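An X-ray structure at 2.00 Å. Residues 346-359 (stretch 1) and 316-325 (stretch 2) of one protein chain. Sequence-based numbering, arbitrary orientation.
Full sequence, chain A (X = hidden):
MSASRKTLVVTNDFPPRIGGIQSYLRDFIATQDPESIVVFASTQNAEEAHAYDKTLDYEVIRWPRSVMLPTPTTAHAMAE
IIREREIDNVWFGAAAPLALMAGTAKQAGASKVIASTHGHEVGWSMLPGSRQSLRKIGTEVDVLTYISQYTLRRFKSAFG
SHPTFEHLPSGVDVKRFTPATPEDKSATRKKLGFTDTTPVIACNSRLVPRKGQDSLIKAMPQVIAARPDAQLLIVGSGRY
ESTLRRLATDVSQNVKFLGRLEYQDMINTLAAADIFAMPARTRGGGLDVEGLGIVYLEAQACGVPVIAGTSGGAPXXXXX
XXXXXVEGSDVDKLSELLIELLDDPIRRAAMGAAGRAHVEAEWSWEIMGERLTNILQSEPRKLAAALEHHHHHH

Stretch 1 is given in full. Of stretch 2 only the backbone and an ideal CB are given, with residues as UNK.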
# COMPACT_ATOMS: atom_id res chain seq x y z
N ILE A 346 -23.06 6.98 17.14
CA ILE A 346 -23.90 6.12 16.31
C ILE A 346 -23.42 6.14 14.86
O ILE A 346 -23.28 5.09 14.23
CB ILE A 346 -25.39 6.50 16.41
CG1 ILE A 346 -25.92 6.18 17.81
CG2 ILE A 346 -26.22 5.78 15.33
CD1 ILE A 346 -27.39 6.40 17.96
N ARG A 347 -23.17 7.34 14.34
CA ARG A 347 -22.61 7.52 13.01
C ARG A 347 -21.25 6.82 12.91
O ARG A 347 -20.97 6.15 11.91
CB ARG A 347 -22.49 9.01 12.68
CG ARG A 347 -22.07 9.31 11.26
CD ARG A 347 -22.05 10.80 11.00
NE ARG A 347 -21.28 11.14 9.82
CZ ARG A 347 -20.95 12.38 9.47
NH1 ARG A 347 -21.32 13.42 10.21
NH2 ARG A 347 -20.23 12.59 8.37
N ARG A 348 -20.42 6.97 13.94
CA ARG A 348 -19.11 6.31 13.99
C ARG A 348 -19.24 4.79 13.92
O ARG A 348 -18.54 4.14 13.14
CB ARG A 348 -18.32 6.73 15.23
CG ARG A 348 -17.56 8.03 15.04
CD ARG A 348 -16.56 8.26 16.17
NE ARG A 348 -17.17 9.01 17.27
CZ ARG A 348 -17.45 8.50 18.47
NH1 ARG A 348 -17.18 7.24 18.76
NH2 ARG A 348 -18.00 9.28 19.39
N ALA A 349 -20.14 4.23 14.73
CA ALA A 349 -20.40 2.79 14.73
C ALA A 349 -20.84 2.31 13.34
O ALA A 349 -20.38 1.27 12.87
CB ALA A 349 -21.44 2.43 15.78
N ALA A 350 -21.72 3.07 12.70
CA ALA A 350 -22.22 2.74 11.36
C ALA A 350 -21.14 2.82 10.29
O ALA A 350 -21.05 1.95 9.42
CB ALA A 350 -23.41 3.63 10.99
N MET A 351 -20.31 3.87 10.36
CA MET A 351 -19.21 4.06 9.42
C MET A 351 -18.16 2.95 9.54
O MET A 351 -17.72 2.40 8.52
CB MET A 351 -18.56 5.43 9.61
CG MET A 351 -19.37 6.58 9.05
SD MET A 351 -18.58 8.17 9.34
CE MET A 351 -17.13 8.03 8.31
N GLY A 352 -17.77 2.64 10.77
CA GLY A 352 -16.80 1.59 11.03
C GLY A 352 -17.28 0.21 10.61
O GLY A 352 -16.52 -0.58 10.05
N ALA A 353 -18.55 -0.09 10.89
CA ALA A 353 -19.17 -1.33 10.42
C ALA A 353 -19.12 -1.39 8.90
O ALA A 353 -18.76 -2.43 8.33
CB ALA A 353 -20.61 -1.43 10.91
N ALA A 354 -19.45 -0.27 8.25
CA ALA A 354 -19.43 -0.18 6.79
C ALA A 354 -18.00 -0.32 6.25
O ALA A 354 -17.80 -0.92 5.20
CB ALA A 354 -20.06 1.13 6.32
N GLY A 355 -17.03 0.24 6.98
CA GLY A 355 -15.62 0.11 6.62
C GLY A 355 -15.16 -1.34 6.59
O GLY A 355 -14.51 -1.77 5.63
N ARG A 356 -15.52 -2.09 7.63
CA ARG A 356 -15.19 -3.51 7.73
C ARG A 356 -15.82 -4.33 6.60
O ARG A 356 -15.16 -5.15 5.98
CB ARG A 356 -15.60 -4.06 9.11
CG ARG A 356 -15.40 -5.57 9.30
CD ARG A 356 -13.93 -5.96 9.28
NE ARG A 356 -13.73 -7.40 9.29
CZ ARG A 356 -12.54 -8.01 9.35
NH1 ARG A 356 -11.43 -7.29 9.42
NH2 ARG A 356 -12.47 -9.33 9.35
N ALA A 357 -17.11 -4.09 6.34
CA ALA A 357 -17.83 -4.76 5.26
C ALA A 357 -17.21 -4.43 3.90
O ALA A 357 -17.10 -5.31 3.03
CB ALA A 357 -19.30 -4.38 5.29
N HIS A 358 -16.81 -3.17 3.72
CA HIS A 358 -16.21 -2.69 2.47
C HIS A 358 -14.92 -3.44 2.11
O HIS A 358 -14.78 -3.93 0.99
CB HIS A 358 -15.96 -1.18 2.54
CG HIS A 358 -15.39 -0.60 1.29
ND1 HIS A 358 -14.29 0.23 1.29
CD2 HIS A 358 -15.77 -0.72 -0.01
CE1 HIS A 358 -14.01 0.60 0.05
NE2 HIS A 358 -14.90 0.03 -0.76
N VAL A 359 -13.99 -3.52 3.06
CA VAL A 359 -12.72 -4.21 2.83
C VAL A 359 -12.88 -5.73 2.66
O VAL A 359 -12.17 -6.35 1.87
CB VAL A 359 -11.64 -3.89 3.91
CG1 VAL A 359 -11.19 -2.43 3.81
CG2 VAL A 359 -12.14 -4.20 5.31
N UNK A 316 -9.96 7.00 -3.35
CA UNK A 316 -10.41 5.73 -3.92
C UNK A 316 -10.53 4.60 -2.88
O UNK A 316 -11.13 3.57 -3.16
CB UNK A 316 -9.44 5.30 -5.03
N UNK A 317 -9.95 4.81 -1.70
CA UNK A 317 -9.95 3.79 -0.65
C UNK A 317 -11.25 3.76 0.16
O UNK A 317 -11.56 2.74 0.79
CB UNK A 317 -8.77 4.03 0.29
N UNK A 318 -11.99 4.86 0.14
CA UNK A 318 -13.20 5.01 0.96
C UNK A 318 -14.47 5.22 0.12
O UNK A 318 -14.40 5.63 -1.04
CB UNK A 318 -13.03 6.19 1.92
N UNK A 319 -15.61 4.94 0.73
CA UNK A 319 -16.92 5.25 0.15
C UNK A 319 -17.61 6.25 1.08
O UNK A 319 -17.18 6.42 2.22
CB UNK A 319 -17.77 3.99 -0.04
N UNK A 320 -18.68 6.93 0.61
CA UNK A 320 -19.45 7.82 1.48
C UNK A 320 -19.97 7.15 2.76
O UNK A 320 -20.23 7.83 3.75
CB UNK A 320 -20.63 8.39 0.70
N UNK A 321 -20.10 5.82 2.75
CA UNK A 321 -20.53 5.07 3.93
C UNK A 321 -19.41 4.83 4.94
O UNK A 321 -19.67 4.64 6.13
CB UNK A 321 -21.11 3.72 3.50
N UNK A 322 -18.16 4.83 4.48
CA UNK A 322 -17.04 4.36 5.32
C UNK A 322 -16.10 5.46 5.80
O UNK A 322 -15.40 5.30 6.80
CB UNK A 322 -16.22 3.33 4.54
N UNK A 323 -16.08 6.58 5.07
CA UNK A 323 -15.10 7.62 5.33
C UNK A 323 -15.42 8.95 4.69
O UNK A 323 -16.37 9.07 3.91
CB UNK A 323 -13.72 7.16 4.85
N UNK A 324 -14.63 9.96 5.04
CA UNK A 324 -14.78 11.30 4.50
C UNK A 324 -13.47 11.74 3.85
O UNK A 324 -12.38 11.40 4.32
CB UNK A 324 -15.20 12.28 5.60
N UNK A 325 -13.58 12.49 2.76
CA UNK A 325 -12.42 13.05 2.07
C UNK A 325 -12.40 14.56 2.31
O UNK A 325 -13.40 15.24 2.10
CB UNK A 325 -12.46 12.73 0.57

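Position 316 points its CB away from the helix, and nothing of stretch 1 lies within 5.5 Å of it. Almost any side chain would do. It is Glu316, whose carboxylate is hydrogen-bonded elsewhere in the structure.

At 317 the CB points sideways and has no helix atom within 5.5 Å, so the choice is wide. The backbone matters more here: its carbonyl meets the edge of the His358 ring, with O of 317 3.3 Å from His358 CE1. The residue is Thr317.

Position 318 has extended angles (-119/159) and a CB directed away. The helix sets no demand, though a beta-branched residue suits such a backbone. It is Val318.

Position 319 is also extended, but its CB points toward the helix and sits 4.9 Å from His358 NE2. A small or medium side chain could lie against the imidazole; a polar one could also serve the turn that follows. The residue is Thr319. Its CG2 lies over one face of the His358 ring, 3.7 Å from the centroid, in a CH-pi contact. Thr319 OG1 accepts a weak hydrogen bond from the backbone N of 321, 3.2 Å away.

At 320 phi is -55° and the CB points away. Proline fits this phi, but other residues would too. It is Pro320, in a turn closed by backbone hydrogen bonds from 322 and 323 to Thr319 O.

The CB of 321 points sideways, 4.0 Å from Ala354 CB. The helix offers a small apolar surface, so a small side chain is a natural choice. Ala321 makes this methyl-to-methyl contact. Its backbone O approaches Met351 CA at 3.4 Å in a CA-H...O contact.

Position 322 comes closest to the helix by CA: its CA is 4.6 Å from Met351 CA. Its CB is 3.9 Å from Gly355 CA. The Gly355 backbone lies beside this CB and the site is close-packed, so serine, threonine, alanine or valine would suit. It is Thr322. Its CG2 rests 3.5 Å from Ala354 O and 3.6 Å from Gly355 N, while its OG1 accepts a hydrogen bond from Thr319 N at 3.1 Å.

At 323 the angles (-164/173) are very extended and favour glycine without requiring it. A CB would point away. In Gly323, the CA packs 3.6 Å from Met351 CE.

Position 324 points toward the helix, with its CB 5.4 Å from Met351 CE. The Arg347 guanidinium lies near, so an acidic side chain could suit, as could a longer apolar one. Leu324 packs its CD1 3.7 Å from Arg347 NH2, without a hydrogen bond.

At 325, a beta-branched residue suits the strand. It is Val325.

Stretch 2 316-325: ETVTPATGLV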
# COMPACT_ATOMS: atom_id res chain seq x y z
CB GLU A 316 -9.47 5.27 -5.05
CG GLU A 316 -9.42 6.20 -6.27
CD GLU A 316 -8.38 5.77 -7.29
OE1 GLU A 316 -8.33 4.57 -7.64
OE2 GLU A 316 -7.61 6.64 -7.76
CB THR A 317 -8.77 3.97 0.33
OG1 THR A 317 -8.88 5.23 1.00
CG2 THR A 317 -7.43 3.89 -0.39
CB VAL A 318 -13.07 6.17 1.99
CG1 VAL A 318 -11.95 5.88 3.00
CG2 VAL A 318 -12.87 7.52 1.30
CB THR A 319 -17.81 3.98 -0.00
OG1 THR A 319 -18.35 3.61 1.27
CG2 THR A 319 -17.02 2.81 -0.59
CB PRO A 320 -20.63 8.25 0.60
CG PRO A 320 -20.10 8.14 -0.79
CD PRO A 320 -19.22 6.93 -0.77
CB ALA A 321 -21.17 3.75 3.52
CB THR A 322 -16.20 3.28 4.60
OG1 THR A 322 -15.37 3.88 3.60
CG2 THR A 322 -17.10 2.22 3.95
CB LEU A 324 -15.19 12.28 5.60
CG LEU A 324 -16.57 12.06 6.24
CD1 LEU A 324 -16.59 12.52 7.69
CD2 LEU A 324 -17.67 12.74 5.43
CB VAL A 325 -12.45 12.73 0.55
CG1 VAL A 325 -11.30 13.42 -0.19
CG2 VAL A 325 -12.39 11.22 0.32
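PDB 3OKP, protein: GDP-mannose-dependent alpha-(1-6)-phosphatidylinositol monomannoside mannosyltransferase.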